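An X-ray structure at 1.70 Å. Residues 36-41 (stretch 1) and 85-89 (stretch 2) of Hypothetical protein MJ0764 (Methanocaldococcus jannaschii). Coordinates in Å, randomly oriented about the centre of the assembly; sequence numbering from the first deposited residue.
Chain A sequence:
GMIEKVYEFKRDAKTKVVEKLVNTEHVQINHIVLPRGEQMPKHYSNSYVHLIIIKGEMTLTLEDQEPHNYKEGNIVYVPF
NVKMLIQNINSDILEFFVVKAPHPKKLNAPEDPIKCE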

# COMPACT_ATOMS: atom_id res chain seq x y z
N ARG A 36 -17.86 10.26 -5.47
CA ARG A 36 -18.71 10.90 -4.48
C ARG A 36 -20.05 10.20 -4.39
O ARG A 36 -20.70 9.97 -5.40
CB ARG A 36 -18.97 12.38 -4.79
CG ARG A 36 -19.48 13.14 -3.59
CD ARG A 36 -19.89 14.56 -3.94
NE ARG A 36 -18.75 15.35 -4.38
CZ ARG A 36 -18.04 16.17 -3.61
NH1 ARG A 36 -18.30 16.31 -2.33
NH2 ARG A 36 -17.05 16.84 -4.14
N GLY A 37 -20.47 9.93 -3.15
CA GLY A 37 -21.75 9.33 -2.83
C GLY A 37 -21.73 7.81 -2.76
O GLY A 37 -22.79 7.20 -2.59
N GLU A 38 -20.57 7.20 -2.98
CA GLU A 38 -20.49 5.76 -2.93
C GLU A 38 -19.93 5.35 -1.60
O GLU A 38 -19.24 6.14 -0.92
CB GLU A 38 -19.62 5.19 -4.06
CG GLU A 38 -20.08 5.59 -5.48
CD GLU A 38 -21.23 4.77 -6.04
OE1 GLU A 38 -21.51 3.66 -5.54
OE2 GLU A 38 -21.85 5.27 -7.00
N GLN A 39 -20.14 4.08 -1.25
CA GLN A 39 -19.56 3.54 -0.05
C GLN A 39 -19.32 2.05 -0.15
O GLN A 39 -19.92 1.39 -0.99
CB GLN A 39 -20.44 3.84 1.14
CG GLN A 39 -21.81 3.20 1.14
CD GLN A 39 -22.70 3.87 2.14
OE1 GLN A 39 -22.98 5.06 2.01
NE2 GLN A 39 -23.12 3.15 3.18
N MSE A 40 -18.47 1.55 0.74
CA MSE A 40 -18.22 0.11 0.87
C MSE A 40 -19.18 -0.55 1.88
O MSE A 40 -19.80 0.11 2.70
CB MSE A 40 -16.77 -0.14 1.32
CG MSE A 40 -15.72 0.44 0.41
SE MSE A 40 -15.73 -0.42 -1.31
CE MSE A 40 -15.02 -2.20 -0.79
N PRO A 41 -19.29 -1.89 1.83
CA PRO A 41 -20.17 -2.57 2.79
C PRO A 41 -19.71 -2.37 4.22
O PRO A 41 -18.50 -2.33 4.48
CB PRO A 41 -20.04 -4.05 2.37
CG PRO A 41 -19.71 -3.97 0.92
CD PRO A 41 -18.70 -2.86 0.89
N LEU A 85 -17.10 1.31 8.47
CA LEU A 85 -17.73 1.77 7.25
C LEU A 85 -16.88 2.85 6.60
O LEU A 85 -16.48 3.82 7.28
CB LEU A 85 -19.06 2.37 7.57
CG LEU A 85 -19.83 2.98 6.41
CD1 LEU A 85 -20.12 1.92 5.40
CD2 LEU A 85 -21.04 3.70 6.90
N ILE A 86 -16.63 2.67 5.30
CA ILE A 86 -15.93 3.62 4.47
C ILE A 86 -16.88 4.23 3.50
O ILE A 86 -17.46 3.54 2.66
CB ILE A 86 -14.78 2.95 3.69
CG1 ILE A 86 -13.68 2.46 4.65
CG2 ILE A 86 -14.15 3.88 2.68
CD1 ILE A 86 -12.66 1.57 3.96
N GLN A 87 -16.96 5.55 3.54
CA GLN A 87 -17.79 6.34 2.64
C GLN A 87 -16.98 7.45 1.99
O GLN A 87 -16.02 7.95 2.57
CB GLN A 87 -18.93 7.00 3.40
CG GLN A 87 -19.85 6.09 4.18
CD GLN A 87 -20.80 6.92 4.98
OE1 GLN A 87 -22.00 7.06 4.63
NE2 GLN A 87 -20.30 7.52 6.04
N ASN A 88 -17.33 7.78 0.74
CA ASN A 88 -16.92 9.03 0.16
C ASN A 88 -18.06 10.00 0.07
O ASN A 88 -18.91 9.95 -0.83
CB ASN A 88 -16.29 8.85 -1.22
CG ASN A 88 -15.78 10.17 -1.81
OD1 ASN A 88 -15.65 11.19 -1.11
ND2 ASN A 88 -15.55 10.18 -3.10
N ILE A 89 -18.08 10.91 1.03
CA ILE A 89 -19.08 11.97 1.08
C ILE A 89 -18.52 13.28 0.53
O ILE A 89 -19.22 14.03 -0.15
CB ILE A 89 -19.53 12.18 2.52
CG1 ILE A 89 -20.11 10.88 3.08
CG2 ILE A 89 -20.55 13.31 2.62
CD1 ILE A 89 -20.52 10.97 4.52
O HOH W 1 -16.62 -0.27 4.78

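Three hydrogen bonds between backbone atoms hold these two stretches together, and they follow the pattern expected of antiparallel neighbours. The chain directions lie 168° apart, with Q39 facing Q87 at a CA–CA distance of 4.3 Å. The shortest bond runs from G37 N to N88 O at 2.8 Å. Beside it, N88 N donates to E38 O at 3.0 Å and an angle of 170°, almost straight, and M40 N donates to I86 O at 2.9 Å. The last two flank the single bridge between Q39 and Q87. Because these bonds use main-chain groups, they place few demands on the side chains of E38 and M40, whose ends lead away from the partner stretch.

G37 is a special case. Its phi and psi of 90° and 1° would jam a CB against the carbonyl oxygen of R36, so the backbone conformation itself calls for glycine.

Where the direct ladder stops, a water extends it. Water 1 donates to P41 O at 2.8 Å and accepts from I86 N at 3.0 Å, linking the two backbones. Proline costs nothing in this contact, because the water needs only its carbonyl oxygen; its CA-to-CB bond points away from the partner stretch.

At the other end, the long, flexible side chain of R36 carries its NH1 to I89 O, to which it donates at 3.3 Å. At 3.3 Å and 135°, this bond from R36 NH1 to I89 O is longer and more bent than the backbone ones. Its NH2 is satisfied elsewhere in the structure. I89 contributes its carbonyl here, while its CB points away.

Not every close polar pair is a bond. R36 N lies 3.3 Å from N88 ND2, but both are donors. The amide of N88 instead finds partners just outside the stretches through OD1 and ND2, a use of both ends of the group that suits asparagine to a buried site. Likewise Q39 OE1 and Q87 OE1 approach to 3.4 Å as two acceptors, so the glutamines meet without a hydrogen bond between these oxygens.

Packing is modest, in keeping with 438 Å² buried in total. The CG of M40, a selenomethionine, lies 4.2 Å from I86 CB, an apolar contact alongside the backbone bond of the same pair. L85 starts sideways, but the end of its side chain comes nearer: its CD1 lies 3.3 Å from M40 O and 3.9 Å from Q39 NE2, so a branched aliphatic group fills space beside polar atoms without bonding to them.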